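PDB 4IAU: beta-gamma-crystallin from Geodia cydonium, which is of unknown function but binds calcium and belongs to the beta/gamma-crystallins, proteins built from Greek key strand motifs. Local coordinates for residues A[86-91]-A[99-104]. Numbering follows the deposited sequence.
Sequences ATLYKH and LDLPNS. With CA (calcium ion), chain B.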
ATOM      1  N   ALA A  86       5.117   3.983   7.956  1.00  6.79           N
ATOM      2  CA  ALA A  86       4.704   2.686   7.456  1.00  6.23           C
ATOM      3  C   ALA A  86       3.199   2.730   7.169  1.00  5.98           C
ATOM      4  O   ALA A  86       2.454   3.456   7.825  1.00  6.65           O
ATOM      5  CB  ALA A  86       4.988   1.585   8.463  1.00  7.86           C
ATOM      6  N   THR A  87       2.760   1.898   6.214  1.00  5.99           N
ATOM      7  CA  THR A  87       1.329   1.682   5.955  1.00  5.82           C
ATOM      8  C   THR A  87       1.061   0.177   6.026  1.00  5.63           C
ATOM      9  O   THR A  87       1.830  -0.610   5.499  1.00  6.13           O
ATOM     10  CB  THR A  87       0.878   2.256   4.601  1.00  6.13           C
ATOM     11  OG1 THR A  87       1.061   3.647   4.601  1.00  7.58           O
ATOM     12  CG2 THR A  87      -0.585   2.022   4.312  1.00  6.85           C
ATOM     13  N   LEU A  88      -0.037  -0.161   6.723  1.00  5.49           N
ATOM     14  CA  LEU A  88      -0.514  -1.514   6.904  1.00  5.33           C
ATOM     15  C   LEU A  88      -1.750  -1.756   6.021  1.00  5.10           C
ATOM     16  O   LEU A  88      -2.532  -0.820   5.824  1.00  6.10           O
ATOM     17  CB  LEU A  88      -0.878  -1.763   8.356  1.00  5.85           C
ATOM     18  CG  LEU A  88       0.225  -1.409   9.355  1.00  6.95           C
ATOM     19  CD1 LEU A  88      -0.292  -1.708  10.767  1.00  7.71           C
ATOM     20  CD2 LEU A  88       1.489  -2.168   9.068  1.00  8.74           C
ATOM     21  N   TYR A  89      -1.926  -2.981   5.585  1.00  5.33           N
ATOM     22  CA  TYR A  89      -3.018  -3.330   4.673  1.00  5.39           C
ATOM     23  C   TYR A  89      -3.722  -4.586   5.146  1.00  5.44           C
ATOM     24  O   TYR A  89      -3.101  -5.531   5.678  1.00  5.73           O
ATOM     25  CB  TYR A  89      -2.464  -3.551   3.268  1.00  5.26           C
ATOM     26  CG  TYR A  89      -1.787  -2.351   2.703  1.00  5.61           C
ATOM     27  CD1 TYR A  89      -2.483  -1.401   1.978  1.00  6.10           C
ATOM     28  CD2 TYR A  89      -0.410  -2.138   2.865  1.00  6.18           C
ATOM     29  CE1 TYR A  89      -1.850  -0.276   1.435  1.00  5.80           C
ATOM     30  CE2 TYR A  89       0.219  -1.033   2.349  1.00  6.25           C
ATOM     31  CZ  TYR A  89      -0.509  -0.092   1.631  1.00  5.72           C
ATOM     32  OH  TYR A  89       0.176   0.997   1.134  1.00  6.71           O
ATOM     33  N   LYS A  90      -5.037  -4.595   4.955  1.00  5.63           N
ATOM     34  CA  LYS A  90      -5.867  -5.725   5.401  1.00  6.09           C
ATOM     35  C   LYS A  90      -5.563  -6.992   4.619  1.00  5.88           C
ATOM     36  O   LYS A  90      -5.598  -8.083   5.171  1.00  7.83           O
ATOM     37  CB  LYS A  90      -7.338  -5.364   5.238  1.00  6.94           C
ATOM     38  CG  LYS A  90      -8.283  -6.449   5.718  1.00  8.07           C
ATOM     39  CD  LYS A  90      -9.736  -6.080   5.563  1.00  9.57           C
ATOM     40  CE  LYS A  90     -10.645  -7.140   6.109  1.00 11.35           C
ATOM     41  NZ  LYS A  90     -12.082  -6.777   5.860  1.00 14.60           N
ATOM     42  N   HIS A  91      -5.271  -6.902   3.324  1.00  5.95           N
ATOM     43  CA  HIS A  91      -5.048  -8.082   2.492  1.00  6.02           C
ATOM     44  C   HIS A  91      -3.564  -8.205   2.131  1.00  5.92           C
ATOM     45  O   HIS A  91      -2.809  -7.230   2.214  1.00  6.34           O
ATOM     46  CB  HIS A  91      -5.879  -8.046   1.248  1.00  6.28           C
ATOM     47  CG  HIS A  91      -7.324  -7.950   1.472  1.00  6.48           C
ATOM     48  ND1 HIS A  91      -7.966  -8.659   2.452  1.00  6.63           N
ATOM     49  CD2 HIS A  91      -8.236  -7.189   0.865  1.00  9.21           C
ATOM     50  CE1 HIS A  91      -9.251  -8.344   2.418  1.00 10.43           C
ATOM     51  NE2 HIS A  91      -9.463  -7.462   1.464  1.00  6.87           N
ATOM     52  N   LEU A  99      -4.060   1.470   6.700  1.00  6.02           N
ATOM     53  CA  LEU A  99      -3.861   2.257   7.905  1.00  6.30           C
ATOM     54  C   LEU A  99      -2.458   2.823   7.879  1.00  6.16           C
ATOM     55  O   LEU A  99      -1.461   2.088   7.800  1.00  6.40           O
ATOM     56  CB  LEU A  99      -4.050   1.410   9.169  1.00  6.64           C
ATOM     57  CG  LEU A  99      -3.771   2.114  10.467  1.00  7.55           C
ATOM     58  CD1 LEU A  99      -4.776   3.212  10.737  1.00  9.82           C
ATOM     59  CD2 LEU A  99      -3.718   1.081  11.582  1.00  9.41           C
ATOM     60  N   ASP A 100      -2.337   4.155   7.926  1.00  6.50           N
ATOM     61  CA  ASP A 100      -1.075   4.837   7.957  1.00  6.84           C
ATOM     62  C   ASP A 100      -0.550   4.979   9.393  1.00  6.88           C
ATOM     63  O   ASP A 100      -1.280   5.381  10.310  1.00  7.84           O
ATOM     64  CB  ASP A 100      -1.207   6.239   7.375  1.00  7.73           C
ATOM     65  CG  ASP A 100      -1.449   6.253   5.857  1.00  8.81           C
ATOM     66  OD1 ASP A 100      -0.982   5.319   5.175  1.00  8.75           O
ATOM     67  OD2 ASP A 100      -2.050   7.218   5.380  1.00 11.21           O
ATOM     68  N   LEU A 101       0.741   4.651   9.561  1.00  6.91           N
ATOM     69  CA  LEU A 101       1.488   4.782  10.790  1.00  7.04           C
ATOM     70  C   LEU A 101       2.640   5.737  10.592  1.00  7.39           C
ATOM     71  O   LEU A 101       3.758   5.344  10.238  1.00  7.74           O
ATOM     72  CB  LEU A 101       2.052   3.452  11.321  1.00  8.10           C
ATOM     73  CG  LEU A 101       1.102   2.587  12.142  1.00  7.63           C
ATOM     74  CD1 LEU A 101      -0.117   2.095  11.381  1.00 10.08           C
ATOM     75  CD2 LEU A 101       1.839   1.425  12.751  1.00 10.28           C
ATOM     76  N   PRO A 102       2.416   7.038  10.877  1.00  8.78           N
ATOM     77  CA  PRO A 102       3.576   7.961  10.953  1.00 10.03           C
ATOM     78  C   PRO A 102       4.434   7.705  12.191  1.00  9.22           C
ATOM     79  O   PRO A 102       5.588   8.096  12.197  1.00 11.59           O
ATOM     80  CB  PRO A 102       2.882   9.328  11.044  1.00 12.76           C
ATOM     81  CG  PRO A 102       1.537   9.087  11.611  1.00 13.02           C
ATOM     82  CD  PRO A 102       1.147   7.773  11.066  1.00 11.17           C
ATOM     83  N   ASN A 103       3.830   7.103  13.206  1.00  8.84           N
ATOM     84  CA  ASN A 103       4.482   6.903  14.483  1.00 10.35           C
ATOM     85  C   ASN A 103       3.882   5.624  15.103  1.00  8.11           C
ATOM     86  O   ASN A 103       3.055   4.938  14.492  1.00  8.91           O
ATOM     87  CB  ASN A 103       4.400   8.087  15.406  1.00 15.83           C
ATOM     88  CG  ASN A 103       5.714   8.115  16.251  1.00 19.99           C
ATOM     89  OD1 ASN A 103       6.278   7.243  16.985  1.00 17.10           O
ATOM     90  ND2 ASN A 103       6.408   9.249  15.994  1.00 31.98           N
ATOM     91  N   SER A 104       4.303   5.319  16.320  1.00  8.09           N
ATOM     92  CA  SER A 104       3.783   4.175  17.024  1.00  8.28           C
ATOM     93  C   SER A 104       2.285   4.132  17.061  1.00  8.46           C
ATOM     94  O   SER A 104       1.649   5.196  17.159  1.00 10.57           O
ATOM     95  CB  SER A 104       4.295   4.217  18.471  1.00  8.99           C
ATOM     96  OG  SER A 104       5.712   4.247  18.485  1.00  9.54           O
TER
HETATM   97 CA    CA B 800      -6.118  -9.879   6.486  1.00 10.30          CA
HETATM   98  O   HOH W   1      -8.387  -9.770   7.086  1.00 12.91           O
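Ala86, Thr87 and Leu88 pair antiparallel with Leu101, Asp100 and Leu99, forming the ladder of a beta hairpin at one edge of a crystallin Greek key sheet. Four backbone hydrogen bonds hold it. Two link Ala86 and Leu101, the shorter running from Leu101 N to Ala86 O at 2.7 Å. The bond from Leu88 N to Leu99 O is 2.9 Å long and nearly straight, 174° at the hydrogen. Leu88 O takes Leu99 N in return. Thr87 and Asp100 form the non-hydrogen-bonded pair between them. Here the side chains make the link, lying side by side on one face. Thr87 OG1 sits beside its own backbone N (chi1 -63°) and donates to Asp100 OD1 at 2.7 Å, meeting the anti side of the carboxylate. Thr87 CG2 also touches Asp100 OD1, at 3.4 Å. OG1 has a second hydrogen bond, to Thr81 OG1. Asp100 OD2 forms a salt bridge with Lys80, so the two carboxylate oxygens have different partners, and the negative charge is probably stabilised. Ala86, Leu88, Leu99 and Leu101 occupy the other face. The side chains of Leu88 and Leu101 cross at a slant, and their CD1 methyls meet at 3.9 Å. Leu99 CD2 lies 4.5 Å from Leu88 CD1, a looser apolar contact. Just past the ladder, Lys90 O binds the calcium ion at 2.3 Å; Gly112, Ser114 and Asp154 also bind it. On the apolar face, Met159 of strand 158-161 packs on Ala86 and Leu101. Within the sheet, strand 86-89 lies between strand 98-101, outermost in this chain, and strand 115-118.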